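Local coordinates for amino acid ABC transporter, periplasmic amino acid-binding protein, putative (Streptococcus pneumoniae, PDB 4I62) that binds L-arginine in the cleft of a type II periplasmic binding fold and probably delivers it to an ABC transporter for uptake, at residues L94-Q98 against R115-F119; Q150-G154 against Q191-I196; F121-Y125 against V242-I246. All blocks are in the same frame, centred on the assembly; numbering follows the deposited sequence. Where two conformers were deposited one is given.

Interaction 1: residues L94-Q98 against R115-F119. With ARG (arginine), chain B.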
loop_
_atom_site.group_PDB
_atom_site.type_symbol
_atom_site.label_atom_id
_atom_site.label_comp_id
_atom_site.label_asym_id
_atom_site.label_seq_id
_atom_site.Cartn_x
_atom_site.Cartn_y
_atom_site.Cartn_z
ATOM N N LEU A 94 -5.401 -10.041 -0.021
ATOM C CA LEU A 94 -5.784 -10.666 1.232
ATOM C C LEU A 94 -6.467 -12.010 1.031
ATOM O O LEU A 94 -6.198 -12.976 1.778
ATOM C CB LEU A 94 -6.615 -9.709 2.084
ATOM C CG LEU A 94 -5.830 -8.534 2.650
ATOM C CD1 LEU A 94 -6.734 -7.497 3.300
ATOM C CD2 LEU A 94 -4.712 -9.015 3.631
ATOM N N ALA A 95 -7.314 -12.106 0.018
ATOM C CA ALA A 95 -7.983 -13.376 -0.266
ATOM C C ALA A 95 -6.972 -14.491 -0.510
ATOM O O ALA A 95 -7.205 -15.637 -0.122
ATOM C CB ALA A 95 -8.903 -13.217 -1.459
ATOM N N SER A 96 -5.856 -14.160 -1.141
ATOM C CA SER A 96 -4.847 -15.167 -1.451
ATOM C C SER A 96 -4.176 -15.685 -0.194
ATOM O O SER A 96 -3.810 -16.860 -0.115
ATOM C CB SER A 96 -3.813 -14.602 -2.413
ATOM O OG SER A 96 -4.458 -14.271 -3.621
ATOM N N VAL A 97 -4.019 -14.831 0.799
ATOM C CA VAL A 97 -3.492 -15.300 2.077
ATOM C C VAL A 97 -4.525 -16.176 2.779
ATOM O O VAL A 97 -4.195 -17.254 3.320
ATOM C CB VAL A 97 -3.117 -14.092 2.951
ATOM C CG1 VAL A 97 -2.761 -14.570 4.388
ATOM C CG2 VAL A 97 -1.926 -13.370 2.327
ATOM N N GLN A 98 -5.791 -15.758 2.743
ATOM C CA GLN A 98 -6.832 -16.467 3.457
ATOM C C GLN A 98 -6.983 -17.895 2.945
ATOM O O GLN A 98 -7.234 -18.836 3.731
ATOM C CB GLN A 98 -8.162 -15.722 3.315
ATOM C CG GLN A 98 -9.292 -16.345 4.105
ATOM C CD GLN A 98 -10.613 -15.665 3.860
ATOM O OE1 GLN A 98 -10.884 -15.167 2.758
ATOM N NE2 GLN A 98 -11.453 -15.630 4.888
ATOM N N ARG A 115 -10.531 -6.647 9.151
ATOM C CA ARG A 115 -9.455 -7.518 8.723
ATOM C C ARG A 115 -8.856 -8.343 9.874
ATOM O O ARG A 115 -8.489 -9.500 9.666
ATOM C CB ARG A 115 -8.377 -6.702 8.012
ATOM C CG ARG A 115 -8.801 -6.186 6.615
ATOM C CD ARG A 115 -7.788 -5.166 6.082
ATOM N NE ARG A 115 -8.168 -4.643 4.764
ATOM C CZ ARG A 115 -7.446 -3.782 4.079
ATOM N NH1 ARG A 115 -6.329 -3.279 4.605
ATOM N NH2 ARG A 115 -7.858 -3.396 2.856
ATOM N N SER A 116 -8.770 -7.747 11.063
ATOM C CA SER A 116 -8.162 -8.414 12.226
ATOM C C SER A 116 -8.959 -9.612 12.691
ATOM O O SER A 116 -8.432 -10.462 13.397
ATOM C CB SER A 116 -7.985 -7.445 13.386
ATOM O OG SER A 116 -6.931 -6.549 13.121
ATOM N N LYS A 117 -10.220 -9.692 12.290
ATOM C CA LYS A 117 -11.063 -10.836 12.647
ATOM C C LYS A 117 -10.715 -12.070 11.815
ATOM O O LYS A 117 -11.021 -13.199 12.208
ATOM C CB LYS A 117 -12.529 -10.498 12.419
ATOM C CG LYS A 117 -13.098 -9.502 13.409
ATOM C CD LYS A 117 -13.424 -10.168 14.729
ATOM C CE LYS A 117 -14.506 -11.234 14.554
ATOM N NZ LYS A 117 -15.004 -11.780 15.860
ATOM N N VAL A 118 -10.103 -11.851 10.658
ATOM C CA VAL A 118 -9.876 -12.918 9.693
ATOM C C VAL A 118 -8.388 -13.229 9.570
ATOM O O VAL A 118 -8.023 -14.367 9.275
ATOM C CB VAL A 118 -10.427 -12.523 8.297
ATOM C CG1 VAL A 118 -10.034 -13.535 7.230
ATOM C CG2 VAL A 118 -11.942 -12.372 8.351
ATOM N N PHE A 119 -7.541 -12.223 9.823
ATOM C CA PHE A 119 -6.084 -12.345 9.707
ATOM C C PHE A 119 -5.349 -12.090 11.017
ATOM O O PHE A 119 -5.803 -11.306 11.853
ATOM C CB PHE A 119 -5.548 -11.356 8.641
ATOM C CG PHE A 119 -6.135 -11.589 7.272
ATOM C CD1 PHE A 119 -5.662 -12.630 6.473
ATOM C CD2 PHE A 119 -7.173 -10.816 6.804
ATOM C CE1 PHE A 119 -6.233 -12.891 5.213
ATOM C CE2 PHE A 119 -7.740 -11.066 5.561
ATOM C CZ PHE A 119 -7.273 -12.103 4.761
HETATM N N ARG B . -3.375 0.821 2.828
HETATM C CA ARG B . -4.550 0.535 1.963
HETATM C C ARG B . -5.261 -0.745 2.394
HETATM O O ARG B . -4.652 -1.574 3.103
HETATM C CB ARG B . -4.160 0.523 0.497
HETATM C CG ARG B . -3.028 -0.456 0.176
HETATM C CD ARG B . -2.857 -0.658 -1.315
HETATM N NE ARG B . -1.602 -1.336 -1.583
HETATM C CZ ARG B . -1.170 -1.688 -2.776
HETATM N NH1 ARG B . -0.006 -2.318 -2.898
HETATM N NH2 ARG B . -1.903 -1.421 -3.855
HETATM O OXT ARG B . -6.446 -0.922 1.956
#

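Interaction 2: residues Q150-G154 against Q191-I196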
loop_
_atom_site.group_PDB
_atom_site.type_symbol
_atom_site.label_atom_id
_atom_site.label_comp_id
_atom_site.label_asym_id
_atom_site.label_seq_id
_atom_site.Cartn_x
_atom_site.Cartn_y
_atom_site.Cartn_z
ATOM N N GLN A 150 -20.816 16.734 -4.944
ATOM C CA GLN A 150 -21.097 16.825 -6.383
ATOM C C GLN A 150 -19.844 16.622 -7.247
ATOM O O GLN A 150 -19.855 16.962 -8.445
ATOM C CB GLN A 150 -21.812 18.144 -6.751
ATOM C CG GLN A 150 -23.245 18.248 -6.239
ATOM C CD GLN A 150 -23.358 18.657 -4.781
ATOM O OE1 GLN A 150 -22.843 19.697 -4.377
ATOM N NE2 GLN A 150 -24.057 17.848 -3.987
ATOM N N LYS A 151 -18.768 16.110 -6.660
ATOM C CA LYS A 151 -17.557 15.823 -7.412
ATOM C C LYS A 151 -17.370 14.322 -7.575
ATOM O O LYS A 151 -18.040 13.516 -6.927
ATOM C CB LYS A 151 -16.321 16.418 -6.708
ATOM C CG LYS A 151 -16.418 17.914 -6.449
ATOM C CD LYS A 151 -16.541 18.658 -7.775
ATOM C CE LYS A 151 -16.860 20.139 -7.611
ATOM N NZ LYS A 151 -15.722 20.887 -7.008
ATOM N N LYS A 152 -16.440 13.947 -8.450
ATOM C CA LYS A 152 -16.115 12.560 -8.740
ATOM C C LYS A 152 -14.790 12.197 -8.055
ATOM O O LYS A 152 -13.776 12.841 -8.294
ATOM C CB LYS A 152 -15.987 12.370 -10.264
ATOM C CG LYS A 152 -17.219 12.806 -11.049
ATOM C CD LYS A 152 -16.906 13.093 -12.505
ATOM C CE LYS A 152 -18.161 13.523 -13.251
ATOM N NZ LYS A 152 -18.863 14.667 -12.574
ATOM N N VAL A 153 -14.831 11.171 -7.207
ATOM C CA VAL A 153 -13.678 10.827 -6.374
ATOM C C VAL A 153 -13.319 9.362 -6.579
ATOM O O VAL A 153 -14.197 8.475 -6.501
ATOM C CB VAL A 153 -14.021 11.072 -4.881
ATOM C CG1 VAL A 153 -12.825 10.775 -3.974
ATOM C CG2 VAL A 153 -14.477 12.518 -4.685
ATOM N N GLY A 154 -12.051 9.103 -6.850
ATOM C CA GLY A 154 -11.567 7.751 -7.055
ATOM C C GLY A 154 -10.816 7.178 -5.871
ATOM O O GLY A 154 -10.209 7.886 -5.079
ATOM N N GLN A 191 -11.481 12.826 -15.679
ATOM C CA GLN A 191 -12.625 11.939 -15.508
ATOM C C GLN A 191 -13.047 11.827 -14.046
ATOM O O GLN A 191 -14.230 11.669 -13.744
ATOM C CB GLN A 191 -12.345 10.568 -16.112
ATOM C CG GLN A 191 -12.254 10.566 -17.622
ATOM C CD GLN A 191 -11.783 9.224 -18.154
ATOM O OE1 GLN A 191 -10.579 8.969 -18.368
ATOM N NE2 GLN A 191 -12.734 8.343 -18.334
ATOM N N VAL A 192 -12.061 11.865 -13.152
ATOM C CA VAL A 192 -12.307 12.125 -11.730
ATOM C C VAL A 192 -11.674 13.453 -11.319
ATOM O O VAL A 192 -10.727 13.932 -11.984
ATOM C CB VAL A 192 -11.810 11.008 -10.785
ATOM C CG1 VAL A 192 -12.468 9.685 -11.145
ATOM C CG2 VAL A 192 -10.305 10.883 -10.790
ATOM N N ASP A 193 -12.185 14.052 -10.249
ATOM C CA ASP A 193 -11.681 15.295 -9.718
ATOM C C ASP A 193 -10.575 15.112 -8.680
ATOM O O ASP A 193 -9.787 16.017 -8.454
ATOM C CB ASP A 193 -12.852 16.033 -9.071
ATOM C CG ASP A 193 -13.866 16.421 -10.070
ATOM O OD1 ASP A 193 -13.467 17.170 -11.008
ATOM O OD2 ASP A 193 -15.049 16.003 -9.976
ATOM N N ALA A 194 -10.540 13.945 -8.030
ATOM C CA ALA A 194 -9.594 13.712 -6.932
ATOM C C ALA A 194 -9.477 12.225 -6.728
ATOM O O ALA A 194 -10.435 11.475 -7.005
ATOM C CB ALA A 194 -10.082 14.357 -5.641
ATOM N N VAL A 195 -8.324 11.788 -6.232
ATOM C CA VAL A 195 -8.117 10.403 -5.821
ATOM C C VAL A 195 -7.588 10.401 -4.398
ATOM O O VAL A 195 -6.710 11.204 -4.042
ATOM C CB VAL A 195 -7.125 9.675 -6.768
ATOM C CG1 VAL A 195 -6.842 8.256 -6.282
ATOM C CG2 VAL A 195 -7.666 9.668 -8.182
ATOM N N ILE A 196 -8.110 9.503 -3.559
ATOM C CA ILE A 196 -7.651 9.369 -2.184
ATOM C C ILE A 196 -6.488 8.397 -2.111
ATOM O O ILE A 196 -6.642 7.216 -2.489
ATOM C CB ILE A 196 -8.778 8.877 -1.235
ATOM C CG1 ILE A 196 -10.072 9.670 -1.414
ATOM C CG2 ILE A 196 -8.304 8.875 0.206
ATOM C CD1 ILE A 196 -11.223 9.146 -0.583
HETATM O O HOH W 1 -17.095 16.556 -11.716
#

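Interaction 3: residues F121-Y125 against V242-I246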
loop_
_atom_site.group_PDB
_atom_site.type_symbol
_atom_site.label_atom_id
_atom_site.label_comp_id
_atom_site.label_asym_id
_atom_site.label_seq_id
_atom_site.Cartn_x
_atom_site.Cartn_y
_atom_site.Cartn_z
ATOM N N PHE A 121 -2.113 -10.140 12.216
ATOM C CA PHE A 121 -1.259 -9.087 11.722
ATOM C C PHE A 121 0.015 -9.021 12.529
ATOM O O PHE A 121 0.019 -9.197 13.750
ATOM C CB PHE A 121 -1.937 -7.711 11.824
ATOM C CG PHE A 121 -2.920 -7.418 10.718
ATOM C CD1 PHE A 121 -2.447 -7.071 9.479
ATOM C CD2 PHE A 121 -4.284 -7.464 10.925
ATOM C CE1 PHE A 121 -3.330 -6.743 8.447
ATOM C CE2 PHE A 121 -5.174 -7.151 9.883
ATOM C CZ PHE A 121 -4.687 -6.792 8.652
ATOM N N SER A 122 1.099 -8.706 11.856
ATOM C CA SER A 122 2.309 -8.311 12.549
ATOM C C SER A 122 2.089 -7.053 13.363
ATOM O O SER A 122 1.075 -6.327 13.199
ATOM C CB SER A 122 3.440 -8.048 11.551
ATOM O OG SER A 122 3.241 -6.844 10.833
ATOM N N THR A 123 3.050 -6.755 14.225
ATOM C CA THR A 123 3.148 -5.431 14.794
ATOM C C THR A 123 3.229 -4.407 13.628
ATOM O O THR A 123 3.717 -4.719 12.542
ATOM C CB THR A 123 4.382 -5.367 15.680
ATOM O OG1 THR A 123 4.294 -4.249 16.560
ATOM C CG2 THR A 123 5.640 -5.240 14.889
ATOM N N PRO A 124 2.745 -3.180 13.830
ATOM C CA PRO A 124 2.754 -2.245 12.701
ATOM C C PRO A 124 4.156 -1.807 12.323
ATOM O O PRO A 124 5.057 -1.702 13.205
ATOM C CB PRO A 124 1.985 -1.027 13.232
ATOM C CG PRO A 124 1.238 -1.502 14.417
ATOM C CD PRO A 124 1.909 -2.719 14.952
ATOM N N TYR A 125 4.351 -1.511 11.056
ATOM C CA TYR A 125 5.630 -1.034 10.574
ATOM C C TYR A 125 5.623 0.348 9.941
ATOM O O TYR A 125 6.705 0.835 9.587
ATOM C CB TYR A 125 6.349 -2.044 9.673
ATOM C CG TYR A 125 5.691 -2.288 8.337
ATOM C CD1 TYR A 125 5.979 -1.494 7.244
ATOM C CD2 TYR A 125 4.823 -3.368 8.152
ATOM C CE1 TYR A 125 5.387 -1.739 5.987
ATOM C CE2 TYR A 125 4.233 -3.638 6.915
ATOM C CZ TYR A 125 4.531 -2.811 5.838
ATOM O OH TYR A 125 3.973 -3.078 4.610
ATOM N N VAL A 242 8.227 -12.630 11.826
ATOM C CA VAL A 242 7.975 -11.360 11.191
ATOM C C VAL A 242 8.228 -10.215 12.166
ATOM O O VAL A 242 8.876 -9.208 11.812
ATOM C CB VAL A 242 6.538 -11.339 10.619
ATOM C CG1 VAL A 242 6.227 -9.972 10.097
ATOM C CG2 VAL A 242 6.377 -12.355 9.503
ATOM N N ASP A 243 7.715 -10.339 13.380
ATOM C CA ASP A 243 7.867 -9.253 14.365
ATOM C C ASP A 243 9.312 -9.071 14.825
ATOM O O ASP A 243 9.721 -7.942 15.071
ATOM C CB ASP A 243 6.926 -9.489 15.550
ATOM C CG ASP A 243 5.483 -9.142 15.200
ATOM O OD1 ASP A 243 5.232 -8.645 14.070
ATOM O OD2 ASP A 243 4.594 -9.318 16.022
ATOM N N LYS A 244 10.078 -10.161 14.949
ATOM C CA LYS A 244 11.500 -10.038 15.252
ATOM C C LYS A 244 12.193 -9.201 14.174
ATOM O O LYS A 244 13.052 -8.379 14.464
ATOM C CB LYS A 244 12.133 -11.433 15.327
ATOM C CG LYS A 244 13.638 -11.430 15.489
ATOM C CD LYS A 244 14.176 -12.854 15.431
ATOM C CE LYS A 244 15.643 -12.932 15.819
ATOM N NZ LYS A 244 16.488 -11.975 15.063
ATOM N N THR A 245 11.821 -9.449 12.920
ATOM C CA THR A 245 12.416 -8.742 11.790
ATOM C C THR A 245 12.035 -7.260 11.775
ATOM O O THR A 245 12.899 -6.393 11.614
ATOM C CB THR A 245 12.041 -9.434 10.456
ATOM O OG1 THR A 245 12.400 -10.804 10.502
ATOM C CG2 THR A 245 12.731 -8.778 9.275
ATOM N N ILE A 246 10.738 -6.979 11.967
ATOM C CA ILE A 246 10.299 -5.599 12.031
ATOM C C ILE A 246 10.984 -4.869 13.183
ATOM O O ILE A 246 11.465 -3.752 13.008
ATOM C CB ILE A 246 8.762 -5.500 12.124
ATOM C CG1 ILE A 246 8.135 -5.976 10.800
ATOM C CG2 ILE A 246 8.339 -4.077 12.425
ATOM C CD1 ILE A 246 6.619 -6.239 10.916
#

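Interaction 1: residues L94-Q98 against R115-F119
L94 and F119 meet because each turns its CG beside its own backbone N, chi1 -70° in L94, and R115 adopts the same first torsion before running extended from CG to NE. The F119 ring thereby slides in against helix 90-98, and L94 is caught between that ring and the R115 side chain. Its two methyls divide the work. CD2 lies over one face of the F119 ring, 4.2 Å from the centroid and 14° off the normal, a CH-pi contact; V118 CG1 covers the opposite face near the rim. CD1 sits over a face of the R115 guanidinium, 3.5 Å from NE, with the two side chains roughly perpendicular. Q98 N lies at the edge of the F119 ring, in its plane; separately, F119 CZ comes within 3.3 Å of L94 O. V97 CG1 adds an oblique apolar contact to F119 CE1 at 3.9 Å. Farther out, the amide of Q98 reaches over V118, with NE2 3.4 Å from CG1. R115 uses its far end for the ligand: NH1 donates to O of the bound arginine at 2.8 Å, nearly straight at 174°, and NH2 donates to OXT at 3.0 Å. S110 O also accepts from NH1. This paired grip of an arginine side chain on the alpha-carboxylate is characteristic of the ligand site in family 3 solute-binding proteins.

Interaction 2: residues Q150-G154 against Q191-I196
Backbone hydrogen bonds join strand residues K152-G154 to A194-I196 in parallel, V153 pairing with A194 and G154 with V195, and D193 bonds just before the second strand. G154 provides both regular links: its N donates to A194 O at 2.9 Å, and its O accepts from I196 N at 3.1 Å. At the beginning of the pairing K152 O receives D193 N at 2.8 Å and, weakly, A194 N. Two CA-H...O contacts, V153 CA to A194 O and V195 CA to G154 O, accompany the regular bonds.

The polar side-chain contacts gather at D193, whose carboxylate bonds to the backbone where the strand pair begins. OD2 accepts from K152 N at 2.9 Å in an almost straight bond (176°), using the anti lone pair. The same oxygen takes a hydrogen bond from a water that in turn accepts from K152 NZ, so the lysine reaches the carboxylate through solvent. The aliphatic part of K151 crosses D193 at about a right angle, with CB 3.5 Å from OD2, while its NZ goes to Y142 OH.

Apolar contact between the strands is lighter, with V153 CG1 meeting I196 CG1 at 3.9 Å. On the opposite face of the sheet from V153, the V195 CG1 methyl rests beside the carbonyl oxygen G154 O at 3.6 Å.

On its other edge strand 152-156 pairs in parallel with strand 173-177, whereas strand 194-198 runs antiparallel to strand 126-135. Helix 180-188 packs on V192 and V195 through L187 and L183.

Interaction 3: residues F121-Y125 against V242-I246
D243 turns its carboxylate from helix 236-251 toward the backbone of T123, joining that helix to the loop between strands 119-121 and 126-135 in this type II periplasmic binding fold. The aspartate CB does not aim at the loop; the CG, placed beside the backbone N at chi1 -76°, carries the carboxylate across. OD1 accepts from T123 N at 2.9 Å on its syn side, with the donor 30° out of the carboxylate plane, and OD2 takes a weak share of the same N-H. OD2 has a stronger partner in K239, one turn earlier on the helix, through a salt bridge. The carboxylate thus binds a loop amide and a helix lysine together, and K239 itself also donates to F121 O.

Beside this polar link, the T123 and I246 side chains run antiparallel alongside one another, their CG2 methyls meeting at 3.8 Å. The I246 CG2 branch also touches Y125 CB at 4.0 Å, while its CD1 reaches in toward S122 and lies 3.7 Å from T123 O. The Y125 ring leads away from the helix, its OH making a weak hydrogen bond to D68 in helix 67-79. V242 CG1 packs on S122 CB at 3.7 Å.

With chi1 at 73°, the S122 hydroxyl is folded back over its own backbone, flanked by the N and the C. There OG donates to T123 O at 2.8 Å from above the carbonyl plane and approaches I246 CD1 to 3.4 Å.

In the fold
From the N terminus, interaction 1 comes first and closes a short loop of 16 residues, bringing helix 90-98 against helix 113-116 and the start of strand 119-121. Interaction 3 opens directly afterwards at 121-125 but closes only at 242-246, spanning 116 residues. Interaction 2 both opens and closes within that span, joining strands 152-156 and 194-198. None of the three cross. Interactions 1 and 3 touch, the F121 ring packing on R115 and S116, whereas the centres of interactions 2 and 3 are about 34 Å apart, on opposite sides of the chain's centre. The bound arginine lies between, held by R115 of interaction 1 and, from strands 152-156 and 194-198, by Q156 and E198.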